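Local atomic coordinates of uronate isomerase (Caulobacter crescentus, PDB entry 2Q01), a protein that catalyses the isomerisation of D-glucuronate to D-fructuronate and of D-galacturonate to D-tagaturonate in uronate breakdown. Residues A169-P174 / A196-A201; S250-P255 / L304-H309; E215-T220 / E233-R238; S39-T44 / N416-A421. All coordinates share one frame; numbering follows the deposited sequence.

Contact 1 (A169-P174 / A196-A201); sequences ATTEGP and AYRPDA
A single beta bridge between two loop segments prolongs the pairing of neighbouring parallel strands, 165-169 and 192-194, beyond their C-terminal ends in the TIM-barrel fold. The segments run only 33° apart, and Glu172 lies opposite Tyr197. The backbone of Glu172 is gripped twice: Glu172 N donates to Ala196 O (3.2 Å), nearly along the C=O axis, and Arg198 N donates to Glu172 O (3.0 Å) in the carbonyl plane. Side chains add two packing points. The methyl CG2 of Thr171 rests against Arg198 CB at 3.6 Å, the two side chains crossing obliquely. Farther on, Pro174 crosses the end of Tyr197 at about a right angle, with Pro174 CG 3.6 Å from Tyr197 CZ; the phenol can reach it because Tyr197 CG is anti to the backbone N (chi1 -170°). An alanine in place of Tyr197 would remove the ring and its hydroxyl, and would probably loosen the seat of Pro174 while costing His235 a hydrogen-bond partner. Within the first segment, Thr170 OG1 donates to Glu172 OE1 (2.7 Å), from above the carboxylate plane. The guanidinium of Arg198 finds its strongest partner in Asp251 on strand 249-252. Around the bridge, Tyr197 meets helix 228-244, where its hydroxyl bonds to His235, Pro174 touches Phe217 of helix 210-221, and Thr171 OG1 bonds to Gly42 O.

Contact 2 (S250-P255 / L304-H309); sequences SDHGHP and LVMQIH
Asp251 and His309 stand almost perpendicular, with carboxylate and ring planes 82° apart, and are joined tip to edge by a hydrogen bond of 2.5 Å from His309 ND1 to Asp251 OD1. OD1 offers its syn lone pair and lies near the imidazole plane, while the N-H is somewhat bent, at 147°. Asp251 reaches across because its CG is anti to the backbone N (chi1 -175°). The other face of the sheet carries a different set. There Met306 crosses His252 at about a right angle, Met306 CG coming within 3.5 Å of His252 NE2, and the sulfur sits obliquely to the ring. That same nitrogen pairs with Ser250 OG at 2.7 Å, a bond in which either could donate, so the imidazole is held between serine and thioether chain. Beneath these groups, strands 249-252 and 305-308 are in parallel register, Ser250 with Met306, Asp251 with Gln307 and His252 with Ile308; Ser250 N to Val305 O (2.7 Å) and His309 N to His252 O (2.9 Å) are the outer rungs. They are the two strands of a beta-alpha-beta unit. Beyond the C-terminal ends, a water donates to both His254 O and His309 O. Since Asp251 also forms a salt bridge with Arg198 through OD2 and takes a weak bond from His41, this buried carboxylate would probably stay ionised, fixing His309 with its ND1 proton directed at it.

Contact 3 (E215-T220 / E233-R238); sequences ERFAET and EAHRLR
Phe217 is the centre of the contact where helices 210-221 and 228-244 cross, their short segments inclined at 61° with axes 10.3 Å apart. Phe217 reaches from the first helix, its CG anti to the backbone N (chi1 -179°), and directs the edge of its ring at the face of His235. Its CZ stands 3.9 Å above the imidazole plane, over the centre, in an edge-to-face pair whose ring planes meet at 52°. Apolar packing completes the seat of the phenyl tip: Phe217 CZ touches the methyl CB of Ala234 at 3.5 Å, while Arg238 CG approaches Phe217 CE2 at the ring edge, 3.8 Å away. The polar residues meet differently. Arg238, folded at chi2 and chi3, turns its guanidinium so that Thr220 CB covers one face, 3.7 Å above the plane and offset toward the rim. Thr220 OG1 and Arg238 NE are 3.4 Å apart but do not bond to each other; each bonds instead to Pro174 O, so one backbone carbonyl draws both helices together. No hydrogen bond joins the two segments directly. His235, held by Tyr197 through ND1 and Tyr231 through NE2, also packs against methionines of helix 281-302, while Phe217 rests on Pro174 in the loop following strand 165-169.

Contact 4 (S39-T44 / N416-A421); sequences SPHGHT and NDDTRA
Asp417 and the backbone carbonyls take most of the bonds between these two loops. Ser39 OG donates to Asp417 OD1 over a very short 2.4 Å, from above the carboxylate plane, and a water links Ser39 OG, His41 O and Asp417 N. His41 O therefore has two donors, that water at 2.7 Å and Asp418 N at 3.3 Å. Next, His43 N donates to Thr419 O (3.2 Å) from well above the carbonyl plane, and Arg420 NH2 to His43 O (3.0 Å) in the plane of that carbonyl. A leucine in place of Asp417 would remove the acceptor for Ser39 and would probably unsettle the junction of the loops. Asp418 lies alongside His41 and His43, its OD1 3.1 Å from both His41 CE1 and His43 CD2; this His-X-His pair facing an aspartate is consistent with the metal-site layout of metallo-dependent hydrolases, though no metal is bound to them here. His41 stacks on His309, while Asp417 and Thr419 pack on helix 425-445, and strand 37-39 pairs with strand 165-169.

How the contacts relate
Contacts 1, 2 and 4 lie in the interior and touch one another, whereas contact 3 is farther out, about 24 Å from the centre of the chain, though its interface is also largely buried. Contacts 1 and 2 join backbones, a single bridge at loops and a full parallel strand pair respectively; contact 4 joins loops through carbonyls, one carboxylate and a water; contact 3 joins helices by aromatic and apolar packing without a direct hydrogen bond. Contact 1 is the hub, touching the other three through a salt bridge to contact 2 and hydrogen bonds to contacts 3 and 4. Histidines and acids gather in contacts 2 and 4.

Contact 1 (A169-P174 / A196-A201)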
loop_
_atom_site.group_PDB
_atom_site.type_symbol
_atom_site.label_atom_id
_atom_site.label_comp_id
_atom_site.label_asym_id
_atom_site.label_seq_id
_atom_site.Cartn_x
_atom_site.Cartn_y
_atom_site.Cartn_z
ATOM N N ALA B 169 -31.186 -1.411 -6.423
ATOM C CA ALA B 169 -31.178 -2.839 -6.113
ATOM C C ALA B 169 -31.081 -3.083 -4.611
ATOM O O ALA B 169 -30.300 -2.435 -3.912
ATOM C CB ALA B 169 -30.045 -3.557 -6.853
ATOM N N THR B 170 -31.895 -4.012 -4.125
ATOM C CA THR B 170 -31.805 -4.489 -2.749
ATOM C C THR B 170 -31.143 -5.879 -2.745
ATOM O O THR B 170 -30.853 -6.430 -3.805
ATOM C CB THR B 170 -33.194 -4.524 -2.076
ATOM O OG1 THR B 170 -33.948 -5.627 -2.587
ATOM C CG2 THR B 170 -33.959 -3.234 -2.346
ATOM N N THR B 171 -30.894 -6.442 -1.565
ATOM C CA THR B 171 -30.158 -7.710 -1.470
ATOM C C THR B 171 -30.876 -8.740 -0.588
ATOM O O THR B 171 -31.041 -8.528 0.618
ATOM C CB THR B 171 -28.704 -7.471 -0.984
ATOM O OG1 THR B 171 -28.063 -6.524 -1.848
ATOM C CG2 THR B 171 -27.903 -8.751 -0.993
ATOM N N GLU B 172 -31.313 -9.841 -1.205
ATOM C CA GLU B 172 -32.029 -10.914 -0.495
ATOM C C GLU B 172 -31.369 -12.269 -0.720
ATOM O O GLU B 172 -30.715 -12.487 -1.738
ATOM C CB GLU B 172 -33.505 -11.019 -0.923
ATOM C CG GLU B 172 -34.161 -9.763 -1.513
ATOM C CD GLU B 172 -34.450 -8.668 -0.504
ATOM O OE1 GLU B 172 -33.902 -7.565 -0.679
ATOM O OE2 GLU B 172 -35.231 -8.895 0.447
ATOM N N GLY B 173 -31.544 -13.174 0.238
ATOM C CA GLY B 173 -31.111 -14.559 0.086
ATOM C C GLY B 173 -32.194 -15.421 -0.539
ATOM O O GLY B 173 -33.342 -14.993 -0.637
ATOM N N PRO B 174 -31.844 -16.655 -0.948
ATOM C CA PRO B 174 -32.766 -17.613 -1.579
ATOM C C PRO B 174 -33.833 -18.136 -0.621
ATOM O O PRO B 174 -34.860 -18.658 -1.062
ATOM C CB PRO B 174 -31.853 -18.771 -1.998
ATOM C CG PRO B 174 -30.468 -18.310 -1.787
ATOM C CD PRO B 174 -30.494 -17.217 -0.793
ATOM N N ALA B 196 -31.054 -8.577 -5.669
ATOM C CA ALA B 196 -29.805 -9.264 -5.980
ATOM C C ALA B 196 -29.758 -10.575 -5.204
ATOM O O ALA B 196 -30.214 -10.638 -4.064
ATOM C CB ALA B 196 -28.612 -8.389 -5.632
ATOM N N TYR B 197 -29.209 -11.613 -5.835
ATOM C CA TYR B 197 -29.161 -12.961 -5.264
ATOM C C TYR B 197 -27.943 -13.169 -4.366
ATOM O O TYR B 197 -26.817 -13.237 -4.853
ATOM C CB TYR B 197 -29.149 -13.986 -6.399
ATOM C CG TYR B 197 -29.347 -15.428 -5.981
ATOM C CD1 TYR B 197 -30.620 -15.920 -5.703
ATOM C CD2 TYR B 197 -28.269 -16.310 -5.909
ATOM C CE1 TYR B 197 -30.816 -17.235 -5.344
ATOM C CE2 TYR B 197 -28.454 -17.641 -5.549
ATOM C CZ TYR B 197 -29.735 -18.092 -5.272
ATOM O OH TYR B 197 -29.957 -19.390 -4.910
ATOM N N ARG B 198 -28.168 -13.286 -3.059
ATOM C CA ARG B 198 -27.072 -13.460 -2.103
ATOM C C ARG B 198 -27.203 -14.766 -1.312
ATOM O O ARG B 198 -27.768 -14.771 -0.219
ATOM C CB ARG B 198 -27.008 -12.276 -1.143
ATOM C CG ARG B 198 -25.680 -12.140 -0.419
ATOM C CD ARG B 198 -25.840 -11.408 0.891
ATOM N NE ARG B 198 -24.559 -11.239 1.570
ATOM C CZ ARG B 198 -23.813 -10.138 1.523
ATOM N NH1 ARG B 198 -24.213 -9.074 0.834
ATOM N NH2 ARG B 198 -22.659 -10.099 2.178
ATOM N N PRO B 199 -26.655 -15.874 -1.850
ATOM C CA PRO B 199 -26.856 -17.206 -1.274
ATOM C C PRO B 199 -26.006 -17.562 -0.046
ATOM O O PRO B 199 -26.035 -18.711 0.394
ATOM C CB PRO B 199 -26.530 -18.134 -2.443
ATOM C CG PRO B 199 -25.538 -17.389 -3.245
ATOM C CD PRO B 199 -25.814 -15.924 -3.059
ATOM N N ASP B 200 -25.298 -16.577 0.510
ATOM C CA ASP B 200 -24.327 -16.757 1.603
ATOM C C ASP B 200 -24.757 -17.637 2.775
ATOM O O ASP B 200 -23.952 -18.415 3.287
ATOM C CB ASP B 200 -23.897 -15.392 2.155
ATOM C CG ASP B 200 -23.050 -14.598 1.176
ATOM O OD1 ASP B 200 -22.792 -15.078 0.045
ATOM O OD2 ASP B 200 -22.639 -13.481 1.550
ATOM N N ALA B 201 -26.014 -17.509 3.195
ATOM C CA ALA B 201 -26.514 -18.237 4.359
ATOM C C ALA B 201 -26.741 -19.738 4.115
ATOM O O ALA B 201 -26.715 -20.526 5.063
ATOM C CB ALA B 201 -27.773 -17.575 4.898
#

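Contact 2 (S250-P255 / L304-H309)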
loop_
_atom_site.group_PDB
_atom_site.type_symbol
_atom_site.label_atom_id
_atom_site.label_comp_id
_atom_site.label_asym_id
_atom_site.label_seq_id
_atom_site.Cartn_x
_atom_site.Cartn_y
_atom_site.Cartn_z
ATOM N N SER B 250 -25.774 -11.368 -8.863
ATOM C CA SER B 250 -25.683 -12.179 -7.660
ATOM C C SER B 250 -24.552 -11.610 -6.798
ATOM O O SER B 250 -23.693 -10.877 -7.297
ATOM C CB SER B 250 -25.475 -13.661 -7.989
ATOM O OG SER B 250 -24.108 -13.980 -8.130
ATOM N N ASP B 251 -24.558 -11.928 -5.509
ATOM C CA ASP B 251 -23.575 -11.361 -4.579
ATOM C C ASP B 251 -23.050 -12.409 -3.593
ATOM O O ASP B 251 -23.819 -13.202 -3.060
ATOM C CB ASP B 251 -24.179 -10.163 -3.834
ATOM C CG ASP B 251 -23.176 -9.463 -2.935
ATOM O OD1 ASP B 251 -21.976 -9.439 -3.282
ATOM O OD2 ASP B 251 -23.586 -8.931 -1.880
ATOM N N HIS B 252 -21.737 -12.400 -3.361
ATOM C CA HIS B 252 -21.073 -13.419 -2.545
ATOM C C HIS B 252 -20.074 -12.821 -1.562
ATOM O O HIS B 252 -18.977 -12.424 -1.943
ATOM C CB HIS B 252 -20.399 -14.457 -3.450
ATOM C CG HIS B 252 -21.289 -14.937 -4.553
ATOM N ND1 HIS B 252 -22.215 -15.940 -4.371
ATOM C CD2 HIS B 252 -21.451 -14.503 -5.824
ATOM C CE1 HIS B 252 -22.888 -16.123 -5.492
ATOM N NE2 HIS B 252 -22.443 -15.265 -6.391
ATOM N N GLY B 253 -20.470 -12.757 -0.293
ATOM C CA GLY B 253 -19.611 -12.249 0.774
ATOM C C GLY B 253 -18.953 -13.374 1.555
ATOM O O GLY B 253 -19.370 -13.701 2.664
ATOM N N HIS B 254 -17.921 -13.963 0.961
ATOM C CA HIS B 254 -17.191 -15.061 1.568
ATOM C C HIS B 254 -15.991 -14.505 2.329
ATOM O O HIS B 254 -15.588 -13.372 2.064
ATOM C CB HIS B 254 -16.724 -16.037 0.483
ATOM C CG HIS B 254 -17.831 -16.801 -0.173
ATOM N ND1 HIS B 254 -17.608 -17.695 -1.198
ATOM C CD2 HIS B 254 -19.169 -16.799 0.038
ATOM C CE1 HIS B 254 -18.759 -18.216 -1.586
ATOM N NE2 HIS B 254 -19.722 -17.690 -0.851
ATOM N N PRO B 255 -15.428 -15.283 3.287
ATOM C CA PRO B 255 -14.176 -14.896 3.958
ATOM C C PRO B 255 -12.980 -14.765 3.011
ATOM O O PRO B 255 -12.091 -13.950 3.251
ATOM C CB PRO B 255 -13.922 -16.057 4.930
ATOM C CG PRO B 255 -15.231 -16.702 5.118
ATOM C CD PRO B 255 -15.952 -16.555 3.827
ATOM N N LEU B 304 -26.827 -14.126 -14.802
ATOM C CA LEU B 304 -26.604 -13.349 -13.586
ATOM C C LEU B 304 -25.151 -12.919 -13.431
ATOM O O LEU B 304 -24.248 -13.751 -13.401
ATOM C CB LEU B 304 -27.053 -14.134 -12.357
ATOM C CG LEU B 304 -28.186 -13.555 -11.510
ATOM C CD1 LEU B 304 -29.262 -12.937 -12.365
ATOM C CD2 LEU B 304 -28.761 -14.620 -10.601
ATOM N N VAL B 305 -24.941 -11.610 -13.347
ATOM C CA VAL B 305 -23.619 -11.032 -13.129
ATOM C C VAL B 305 -23.169 -11.312 -11.695
ATOM O O VAL B 305 -23.898 -11.072 -10.745
ATOM C CB VAL B 305 -23.610 -9.516 -13.432
ATOM C CG1 VAL B 305 -22.344 -8.883 -12.944
ATOM C CG2 VAL B 305 -23.769 -9.271 -14.926
ATOM N N MET B 306 -21.960 -11.831 -11.548
ATOM C CA MET B 306 -21.523 -12.366 -10.277
ATOM C C MET B 306 -20.596 -11.404 -9.543
ATOM O O MET B 306 -19.489 -11.143 -9.994
ATOM C CB MET B 306 -20.824 -13.690 -10.543
ATOM C CG MET B 306 -20.721 -14.604 -9.376
ATOM S SD MET B 306 -20.037 -16.146 -9.978
ATOM C CE MET B 306 -18.703 -16.316 -8.811
ATOM N N GLN B 307 -21.045 -10.885 -8.406
ATOM C CA GLN B 307 -20.196 -10.016 -7.590
ATOM C C GLN B 307 -19.533 -10.772 -6.443
ATOM O O GLN B 307 -20.209 -11.374 -5.612
ATOM C CB GLN B 307 -20.991 -8.843 -7.022
ATOM C CG GLN B 307 -21.798 -8.066 -8.037
ATOM C CD GLN B 307 -22.690 -7.031 -7.380
ATOM O OE1 GLN B 307 -23.852 -7.300 -7.078
ATOM N NE2 GLN B 307 -22.142 -5.845 -7.136
ATOM N N ILE B 308 -18.208 -10.724 -6.388
ATOM C CA ILE B 308 -17.484 -11.294 -5.263
ATOM C C ILE B 308 -16.988 -10.192 -4.319
ATOM O O ILE B 308 -16.197 -9.325 -4.707
ATOM C CB ILE B 308 -16.342 -12.234 -5.727
ATOM C CG1 ILE B 308 -16.902 -13.325 -6.651
ATOM C CG2 ILE B 308 -15.625 -12.857 -4.519
ATOM C CD1 ILE B 308 -15.847 -14.104 -7.411
ATOM N N HIS B 309 -17.489 -10.241 -3.083
ATOM C CA HIS B 309 -17.134 -9.329 -1.996
ATOM C C HIS B 309 -16.368 -10.065 -0.885
ATOM O O HIS B 309 -16.942 -10.343 0.174
ATOM C CB HIS B 309 -18.412 -8.759 -1.375
ATOM C CG HIS B 309 -19.009 -7.615 -2.130
ATOM N ND1 HIS B 309 -20.081 -7.768 -2.981
ATOM C CD2 HIS B 309 -18.704 -6.297 -2.141
ATOM C CE1 HIS B 309 -20.404 -6.594 -3.495
ATOM N NE2 HIS B 309 -19.584 -5.684 -3.001
HETATM O O HOH W 1 -17.132 -10.908 2.999
#

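Contact 3 (E215-T220 / E233-R238)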
loop_
_atom_site.group_PDB
_atom_site.type_symbol
_atom_site.label_atom_id
_atom_site.label_comp_id
_atom_site.label_asym_id
_atom_site.label_seq_id
_atom_site.Cartn_x
_atom_site.Cartn_y
_atom_site.Cartn_z
ATOM N N GLU B 215 -33.597 -24.527 6.111
ATOM C CA GLU B 215 -34.953 -24.985 6.377
ATOM C C GLU B 215 -35.960 -24.208 5.538
ATOM O O GLU B 215 -36.782 -24.811 4.845
ATOM C CB GLU B 215 -35.269 -24.852 7.870
ATOM C CG GLU B 215 -36.234 -25.899 8.409
ATOM C CD GLU B 215 -36.359 -25.872 9.930
ATOM O OE1 GLU B 215 -36.584 -26.949 10.523
ATOM O OE2 GLU B 215 -36.233 -24.784 10.534
ATOM N N ARG B 216 -35.875 -22.878 5.578
ATOM C CA ARG B 216 -36.775 -22.037 4.785
ATOM C C ARG B 216 -36.377 -21.915 3.310
ATOM O O ARG B 216 -37.195 -21.515 2.486
ATOM C CB ARG B 216 -37.044 -20.672 5.446
ATOM C CG ARG B 216 -35.833 -19.898 5.900
ATOM C CD ARG B 216 -36.217 -18.861 6.951
ATOM N NE ARG B 216 -36.927 -17.715 6.378
ATOM C CZ ARG B 216 -36.468 -16.464 6.366
ATOM N NH1 ARG B 216 -35.291 -16.169 6.908
ATOM N NH2 ARG B 216 -37.194 -15.498 5.817
ATOM N N PHE B 217 -35.139 -22.287 2.984
ATOM C CA PHE B 217 -34.684 -22.458 1.593
ATOM C C PHE B 217 -35.449 -23.613 0.925
ATOM O O PHE B 217 -35.787 -23.535 -0.255
ATOM C CB PHE B 217 -33.161 -22.685 1.583
ATOM C CG PHE B 217 -32.530 -22.858 0.211
ATOM C CD1 PHE B 217 -31.423 -23.685 0.068
ATOM C CD2 PHE B 217 -32.991 -22.175 -0.911
ATOM C CE1 PHE B 217 -30.810 -23.858 -1.169
ATOM C CE2 PHE B 217 -32.389 -22.351 -2.153
ATOM C CZ PHE B 217 -31.293 -23.186 -2.278
ATOM N N ALA B 218 -35.736 -24.662 1.698
ATOM C CA ALA B 218 -36.551 -25.794 1.242
ATOM C C ALA B 218 -38.026 -25.424 1.052
ATOM O O ALA B 218 -38.698 -25.973 0.179
ATOM C CB ALA B 218 -36.423 -26.953 2.214
ATOM N N GLU B 219 -38.522 -24.496 1.870
ATOM C CA GLU B 219 -39.903 -24.011 1.765
ATOM C C GLU B 219 -40.115 -23.135 0.531
ATOM O O GLU B 219 -41.116 -23.288 -0.168
ATOM C CB GLU B 219 -40.315 -23.242 3.023
ATOM C CG GLU B 219 -40.313 -24.071 4.304
ATOM C CD GLU B 219 -40.375 -23.221 5.569
ATOM O OE1 GLU B 219 -40.414 -21.973 5.466
ATOM O OE2 GLU B 219 -40.384 -23.806 6.673
ATOM N N THR B 220 -39.172 -22.231 0.262
ATOM C CA THR B 220 -39.265 -21.325 -0.892
ATOM C C THR B 220 -38.984 -21.996 -2.241
ATOM O O THR B 220 -39.410 -21.501 -3.283
ATOM C CB THR B 220 -38.346 -20.083 -0.751
ATOM O OG1 THR B 220 -36.976 -20.493 -0.727
ATOM C CG2 THR B 220 -38.669 -19.300 0.510
ATOM N N GLU B 233 -30.698 -27.634 -7.894
ATOM C CA GLU B 233 -31.986 -27.286 -8.505
ATOM C C GLU B 233 -32.725 -26.198 -7.742
ATOM O O GLU B 233 -33.384 -25.358 -8.346
ATOM C CB GLU B 233 -32.897 -28.506 -8.656
ATOM C CG GLU B 233 -32.993 -29.027 -10.085
ATOM C CD GLU B 233 -33.501 -27.979 -11.068
ATOM O OE1 GLU B 233 -34.565 -27.376 -10.803
ATOM O OE2 GLU B 233 -32.837 -27.763 -12.107
ATOM N N ALA B 234 -32.603 -26.223 -6.418
ATOM C CA ALA B 234 -33.201 -25.210 -5.560
ATOM C C ALA B 234 -32.565 -23.837 -5.764
ATOM O O ALA B 234 -33.241 -22.823 -5.639
ATOM C CB ALA B 234 -33.101 -25.629 -4.111
ATOM N N HIS B 235 -31.271 -23.813 -6.078
ATOM C CA HIS B 235 -30.568 -22.570 -6.391
ATOM C C HIS B 235 -30.973 -22.012 -7.748
ATOM O O HIS B 235 -31.098 -20.798 -7.906
ATOM C CB HIS B 235 -29.062 -22.782 -6.372
ATOM C CG HIS B 235 -28.434 -22.589 -5.029
ATOM N ND1 HIS B 235 -28.405 -21.369 -4.390
ATOM C CD2 HIS B 235 -27.771 -23.451 -4.224
ATOM C CE1 HIS B 235 -27.773 -21.491 -3.237
ATOM N NE2 HIS B 235 -27.375 -22.743 -3.113
ATOM N N ARG B 236 -31.167 -22.902 -8.721
ATOM C CA ARG B 236 -31.585 -22.510 -10.062
ATOM C C ARG B 236 -32.991 -21.925 -10.065
ATOM O O ARG B 236 -33.231 -20.888 -10.689
ATOM C CB ARG B 236 -31.510 -23.691 -11.022
ATOM C CG ARG B 236 -30.108 -24.069 -11.428
ATOM C CD ARG B 236 -30.118 -25.129 -12.526
ATOM N NE ARG B 236 -28.931 -25.976 -12.434
ATOM C CZ ARG B 236 -28.908 -27.193 -11.896
ATOM N NH1 ARG B 236 -30.018 -27.745 -11.415
ATOM N NH2 ARG B 236 -27.769 -27.870 -11.852
ATOM N N LEU B 237 -33.905 -22.584 -9.354
ATOM C CA LEU B 237 -35.287 -22.130 -9.239
ATOM C C LEU B 237 -35.408 -20.800 -8.497
ATOM O O LEU B 237 -36.245 -19.966 -8.848
ATOM C CB LEU B 237 -36.159 -23.196 -8.566
ATOM C CG LEU B 237 -36.444 -24.507 -9.310
ATOM C CD1 LEU B 237 -37.400 -25.356 -8.495
ATOM C CD2 LEU B 237 -36.994 -24.285 -10.721
ATOM N N ARG B 238 -34.574 -20.603 -7.480
ATOM C CA ARG B 238 -34.584 -19.353 -6.723
ATOM C C ARG B 238 -33.955 -18.210 -7.504
ATOM O O ARG B 238 -34.451 -17.093 -7.464
ATOM C CB ARG B 238 -33.922 -19.515 -5.349
ATOM C CG ARG B 238 -34.767 -20.303 -4.348
ATOM C CD ARG B 238 -36.178 -19.774 -4.273
ATOM N NE ARG B 238 -36.266 -18.552 -3.484
ATOM C CZ ARG B 238 -37.264 -17.679 -3.564
ATOM N NH1 ARG B 238 -37.260 -16.600 -2.793
ATOM N NH2 ARG B 238 -38.260 -17.880 -4.415
#

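Contact 4 (S39-T44 / N416-A421)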
loop_
_atom_site.group_PDB
_atom_site.type_symbol
_atom_site.label_atom_id
_atom_site.label_comp_id
_atom_site.label_asym_id
_atom_site.label_seq_id
_atom_site.Cartn_x
_atom_site.Cartn_y
_atom_site.Cartn_z
ATOM N N SER B 39 -28.035 2.608 -8.967
ATOM C CA SER B 39 -27.562 2.027 -7.723
ATOM C C SER B 39 -27.703 0.494 -7.745
ATOM O O SER B 39 -28.645 -0.058 -7.171
ATOM C CB SER B 39 -28.323 2.654 -6.553
ATOM O OG SER B 39 -27.834 2.185 -5.316
ATOM N N PRO B 40 -26.740 -0.200 -8.384
ATOM C CA PRO B 40 -26.918 -1.605 -8.739
ATOM C C PRO B 40 -26.576 -2.614 -7.629
ATOM O O PRO B 40 -26.788 -3.814 -7.812
ATOM C CB PRO B 40 -25.984 -1.770 -9.934
ATOM C CG PRO B 40 -24.908 -0.742 -9.732
ATOM C CD PRO B 40 -25.412 0.303 -8.786
ATOM N N HIS B 41 -26.070 -2.131 -6.493
ATOM C CA HIS B 41 -25.863 -2.969 -5.315
ATOM C C HIS B 41 -26.053 -2.180 -4.025
ATOM O O HIS B 41 -25.352 -1.192 -3.782
ATOM C CB HIS B 41 -24.474 -3.617 -5.332
ATOM C CG HIS B 41 -24.239 -4.561 -4.193
ATOM N ND1 HIS B 41 -23.354 -4.291 -3.170
ATOM C CD2 HIS B 41 -24.788 -5.766 -3.904
ATOM C CE1 HIS B 41 -23.359 -5.294 -2.310
ATOM N NE2 HIS B 41 -24.222 -6.200 -2.732
ATOM N N GLY B 42 -26.991 -2.631 -3.195
ATOM C CA GLY B 42 -27.280 -1.963 -1.928
ATOM C C GLY B 42 -28.151 -2.755 -0.973
ATOM O O GLY B 42 -28.592 -3.864 -1.294
ATOM N N HIS B 43 -28.415 -2.165 0.195
ATOM C CA HIS B 43 -29.091 -2.864 1.290
ATOM C C HIS B 43 -30.296 -2.127 1.878
ATOM O O HIS B 43 -30.561 -2.225 3.077
ATOM C CB HIS B 43 -28.086 -3.197 2.400
ATOM C CG HIS B 43 -26.978 -4.097 1.956
ATOM N ND1 HIS B 43 -27.077 -5.472 1.982
ATOM C CD2 HIS B 43 -25.750 -3.818 1.459
ATOM C CE1 HIS B 43 -25.955 -6.001 1.527
ATOM N NE2 HIS B 43 -25.134 -5.018 1.201
ATOM N N THR B 44 -31.030 -1.403 1.038
ATOM C CA THR B 44 -32.273 -0.764 1.479
ATOM C C THR B 44 -33.380 -1.814 1.595
ATOM O O THR B 44 -33.314 -2.871 0.954
ATOM C CB THR B 44 -32.727 0.399 0.544
ATOM O OG1 THR B 44 -33.047 -0.110 -0.756
ATOM C CG2 THR B 44 -31.640 1.477 0.427
ATOM N N ASN B 416 -21.252 1.955 -6.846
ATOM C CA ASN B 416 -22.431 1.561 -6.084
ATOM C C ASN B 416 -22.326 2.095 -4.657
ATOM O O ASN B 416 -21.234 2.175 -4.102
ATOM C CB ASN B 416 -22.665 0.040 -6.129
ATOM C CG ASN B 416 -21.556 -0.758 -5.467
ATOM O OD1 ASN B 416 -20.634 -1.227 -6.131
ATOM N ND2 ASN B 416 -21.652 -0.936 -4.157
ATOM N N ASP B 417 -23.456 2.474 -4.071
ATOM C CA ASP B 417 -23.442 3.118 -2.763
ATOM C C ASP B 417 -23.308 2.137 -1.601
ATOM O O ASP B 417 -22.727 2.488 -0.568
ATOM C CB ASP B 417 -24.668 4.017 -2.578
ATOM C CG ASP B 417 -25.968 3.321 -2.932
ATOM O OD1 ASP B 417 -26.597 3.729 -3.929
ATOM O OD2 ASP B 417 -26.366 2.373 -2.222
ATOM N N ASP B 418 -23.863 0.932 -1.782
ATOM C CA ASP B 418 -23.799 -0.179 -0.812
ATOM C C ASP B 418 -24.227 0.219 0.613
ATOM O O ASP B 418 -23.530 -0.058 1.595
ATOM C CB ASP B 418 -22.402 -0.824 -0.821
ATOM C CG ASP B 418 -22.365 -2.182 -0.128
ATOM O OD1 ASP B 418 -23.321 -2.970 -0.281
ATOM O OD2 ASP B 418 -21.371 -2.456 0.578
ATOM N N THR B 419 -25.377 0.876 0.716
ATOM C CA THR B 419 -25.817 1.425 1.998
ATOM C C THR B 419 -27.261 1.051 2.343
ATOM O O THR B 419 -28.067 0.748 1.459
ATOM C CB THR B 419 -25.596 2.973 2.060
ATOM O OG1 THR B 419 -25.927 3.469 3.366
ATOM C CG2 THR B 419 -26.427 3.702 0.996
ATOM N N ARG B 420 -27.564 1.047 3.639
ATOM C CA ARG B 420 -28.938 0.914 4.113
ATOM C C ARG B 420 -29.579 2.305 4.264
ATOM O O ARG B 420 -30.792 2.458 4.096
ATOM C CB ARG B 420 -28.992 0.120 5.428
ATOM C CG ARG B 420 -30.405 -0.243 5.878
ATOM C CD ARG B 420 -30.460 -1.467 6.785
ATOM N NE ARG B 420 -31.838 -1.761 7.193
ATOM C CZ ARG B 420 -32.697 -2.509 6.498
ATOM N NH1 ARG B 420 -33.926 -2.704 6.962
ATOM N NH2 ARG B 420 -32.341 -3.063 5.344
ATOM N N ALA B 421 -28.750 3.307 4.568
ATOM C CA ALA B 421 -29.198 4.693 4.722
ATOM C C ALA B 421 -29.650 5.269 3.381
ATOM O O ALA B 421 -28.834 5.604 2.522
ATOM C CB ALA B 421 -28.098 5.550 5.349
HETATM O O HOH W 2 -25.636 1.000 -5.300
#